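Local coordinates for protein alpha-fucosidase (PDB 2EAB) that probably hydrolyses alpha-1,2-fucosidic bonds to release L-fucose from glycans, this chain being the catalytic domain of a longer bifidobacterial protein, at residues 797-802 against 821-826. Residues are numbered along the deposited sequence; the frame is centred on the assembly and turned at random.
Sequences NYTNIL and GNFTVG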
ATOM      1  N   ASN A 797       9.060  21.546   1.578  1.00  6.65           N
ATOM      2  CA  ASN A 797       9.391  20.199   2.034  1.00  6.95           C
ATOM      3  C   ASN A 797      10.472  20.208   3.108  1.00  6.63           C
ATOM      4  O   ASN A 797      11.400  19.403   3.082  1.00  6.85           O
ATOM      5  CB  ASN A 797       9.758  19.294   0.847  1.00  7.26           C
ATOM      6  CG  ASN A 797       8.578  19.047  -0.071  1.00  7.39           C
ATOM      7  OD1 ASN A 797       7.448  19.382   0.269  1.00  8.57           O
ATOM      8  ND2 ASN A 797       8.835  18.459  -1.232  1.00  8.20           N
ATOM      9  N   TYR A 798      10.342  21.122   4.064  1.00  6.39           N
ATOM     10  CA  TYR A 798      11.301  21.191   5.157  1.00  6.29           C
ATOM     11  C   TYR A 798      11.201  19.934   6.018  1.00  6.55           C
ATOM     12  O   TYR A 798      10.129  19.315   6.132  1.00  6.57           O
ATOM     13  CB  TYR A 798      11.114  22.470   5.991  1.00  6.69           C
ATOM     14  CG  TYR A 798       9.813  22.556   6.763  1.00  6.59           C
ATOM     15  CD1 TYR A 798       9.708  22.025   8.047  1.00  6.87           C
ATOM     16  CD2 TYR A 798       8.699  23.189   6.223  1.00  7.21           C
ATOM     17  CE1 TYR A 798       8.521  22.103   8.772  1.00  7.33           C
ATOM     18  CE2 TYR A 798       7.503  23.275   6.940  1.00  7.42           C
ATOM     19  CZ  TYR A 798       7.426  22.723   8.208  1.00  7.03           C
ATOM     20  OH  TYR A 798       6.262  22.786   8.943  1.00  7.48           O
ATOM     21  N   THR A 799      12.334  19.550   6.593  1.00  6.28           N
ATOM     22  CA  THR A 799      12.434  18.380   7.448  1.00  6.87           C
ATOM     23  C   THR A 799      11.916  18.737   8.832  1.00  6.77           C
ATOM     24  O   THR A 799      12.474  19.616   9.490  1.00  7.71           O
ATOM     25  CB  THR A 799      13.901  17.925   7.550  1.00  6.90           C
ATOM     26  OG1 THR A 799      14.440  17.746   6.237  1.00  7.56           O
ATOM     27  CG2 THR A 799      14.035  16.634   8.343  1.00  7.85           C
ATOM     28  N   ASN A 800      10.859  18.056   9.271  1.00  6.71           N
ATOM     29  CA  ASN A 800      10.212  18.356  10.542  1.00  6.70           C
ATOM     30  C   ASN A 800      10.397  17.202  11.515  1.00  6.33           C
ATOM     31  O   ASN A 800       9.782  16.140  11.367  1.00  6.21           O
ATOM     32  CB  ASN A 800       8.730  18.672  10.315  1.00  6.56           C
ATOM     33  CG  ASN A 800       8.036  19.185  11.559  1.00  7.24           C
ATOM     34  OD1 ASN A 800       8.606  19.178  12.655  1.00  7.46           O
ATOM     35  ND2 ASN A 800       6.793  19.629  11.395  1.00  7.32           N
ATOM     36  N   ILE A 801      11.269  17.425  12.496  1.00  6.49           N
ATOM     37  CA  ILE A 801      11.645  16.428  13.486  1.00  6.96           C
ATOM     38  C   ILE A 801      10.634  16.377  14.632  1.00  6.80           C
ATOM     39  O   ILE A 801      10.334  17.395  15.263  1.00  7.07           O
ATOM     40  CB  ILE A 801      13.058  16.743  14.054  1.00  7.25           C
ATOM     41  CG1 ILE A 801      14.108  16.826  12.933  1.00  7.94           C
ATOM     42  CG2 ILE A 801      13.457  15.760  15.152  1.00  7.90           C
ATOM     43  CD1 ILE A 801      14.302  15.548  12.123  1.00  8.70           C
ATOM     44  N   LEU A 802      10.128  15.171  14.892  1.00  6.93           N
ATOM     45  CA  LEU A 802       9.195  14.896  15.992  1.00  7.05           C
ATOM     46  C   LEU A 802       7.968  15.819  15.992  1.00  7.20           C
ATOM     47  O   LEU A 802       7.689  16.494  16.982  1.00  7.67           O
ATOM     48  CB  LEU A 802       9.927  14.918  17.343  1.00  7.66           C
ATOM     49  CG  LEU A 802      11.048  13.884  17.489  1.00  7.76           C
ATOM     50  CD1 LEU A 802      11.824  14.117  18.775  1.00  9.28           C
ATOM     51  CD2 LEU A 802      10.522  12.449  17.428  1.00  9.30           C
ATOM     52  N   GLY A 821      13.429  15.347  -0.357  1.00  6.65           N
ATOM     53  CA  GLY A 821      14.730  15.940  -0.676  1.00  7.02           C
ATOM     54  C   GLY A 821      15.860  14.932  -0.571  1.00  6.90           C
ATOM     55  O   GLY A 821      17.003  15.220  -0.951  1.00  7.49           O
ATOM     56  N   ASN A 822      15.527  13.743  -0.068  1.00  6.79           N
ATOM     57  CA  ASN A 822      16.452  12.621   0.094  1.00  6.84           C
ATOM     58  C   ASN A 822      17.472  12.866   1.199  1.00  7.08           C
ATOM     59  O   ASN A 822      18.684  13.000   0.955  1.00  7.44           O
ATOM     60  CB  ASN A 822      17.120  12.211  -1.226  1.00  7.07           C
ATOM     61  CG  ASN A 822      17.611  10.781  -1.198  1.00  6.86           C
ATOM     62  OD1 ASN A 822      17.657  10.148  -0.140  1.00  7.50           O
ATOM     63  ND2 ASN A 822      17.975  10.257  -2.357  1.00  7.50           N
ATOM     64  N   PHE A 823      16.943  12.929   2.418  1.00  7.02           N
ATOM     65  CA  PHE A 823      17.752  12.978   3.624  1.00  7.06           C
ATOM     66  C   PHE A 823      17.395  11.774   4.478  1.00  7.25           C
ATOM     67  O   PHE A 823      16.210  11.483   4.673  1.00  7.73           O
ATOM     68  CB  PHE A 823      17.451  14.234   4.447  1.00  7.42           C
ATOM     69  CG  PHE A 823      17.719  15.523   3.733  1.00  6.91           C
ATOM     70  CD1 PHE A 823      18.938  16.176   3.887  1.00  7.73           C
ATOM     71  CD2 PHE A 823      16.743  16.107   2.935  1.00  7.86           C
ATOM     72  CE1 PHE A 823      19.189  17.384   3.234  1.00  7.75           C
ATOM     73  CE2 PHE A 823      16.983  17.312   2.276  1.00  8.30           C
ATOM     74  CZ  PHE A 823      18.210  17.954   2.432  1.00  8.17           C
ATOM     75  N   THR A 824      18.398  11.079   5.000  1.00  7.39           N
ATOM     76  CA  THR A 824      18.142  10.020   5.973  1.00  7.90           C
ATOM     77  C   THR A 824      18.181  10.645   7.360  1.00  7.81           C
ATOM     78  O   THR A 824      19.064  11.462   7.654  1.00  8.62           O
ATOM     79  CB  THR A 824      19.153   8.871   5.832  1.00  8.08           C
ATOM     80  OG1 THR A 824      19.171   8.445   4.467  1.00 10.16           O
ATOM     81  CG2 THR A 824      18.764   7.684   6.719  1.00  8.26           C
ATOM     82  N   VAL A 825      17.215  10.280   8.195  1.00  7.75           N
ATOM     83  CA  VAL A 825      16.982  10.957   9.459  1.00  8.30           C
ATOM     84  C   VAL A 825      17.013   9.979  10.623  1.00  7.99           C
ATOM     85  O   VAL A 825      16.316   8.956  10.614  1.00  8.09           O
ATOM     86  CB  VAL A 825      15.612  11.682   9.465  1.00  8.46           C
ATOM     87  CG1 VAL A 825      15.368  12.369  10.800  1.00 10.50           C
ATOM     88  CG2 VAL A 825      15.513  12.688   8.321  1.00  9.03           C
ATOM     89  N   GLY A 826      17.827  10.306  11.620  1.00  7.87           N
ATOM     90  CA  GLY A 826      17.788   9.642  12.914  1.00  8.43           C
ATOM     91  C   GLY A 826      17.556  10.700  13.970  1.00  8.80           C
ATOM     92  O   GLY A 826      18.025  11.832  13.827  1.00  9.48           O
TER
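Ile801 and Val825 meet where two beta-sheets face each other as layers of a beta-sandwich in the C-terminal domain of this family 95 glycoside hydrolase. The evidence for face-to-face packing is threefold: the axes of strands 799-801 and 823-826 approach no closer than 9.6 Å, no hydrogen bond joins them, and Thr799, Phe823 and Val825 point their side chains across the gap. The two strands run in nearly the same direction, 8° apart. The shortest link is a methyl-methyl contact, Ile801 CD1 to Val825 CG1 at 3.6 Å. The beta carbon of Ile801 leaves the backbone without aiming at the other strand; CG1, lying anti to the carbonyl carbon (chi1 -56°), carries CD1 across. Val825 reaches back with both branches, CG1 toward Ile801 and CG2 to Thr799 CG2, 4.2 Å away. Thr799 thus turns its methyl to Val825, while its OG1 approaches Phe823 CD2 obliquely at 4.3 Å, a loose contact.

Further out, each strand is held by its own sheet. Backbone hydrogen bonds join Thr799 and Ile801 to Lys850 beside them, and the side chain of Ile801 packs on Val849 of that same neighbouring strand and on Val837 across the interface. Phe823 and Val825 both touch Leu839 of the adjoining strand 833-841. At the start of strand 823-826, Asn822 and Phe823 both face Ala819, a G1 beta bulge, and Asn822 ND2 hydrogen-bonds to Ser522 O.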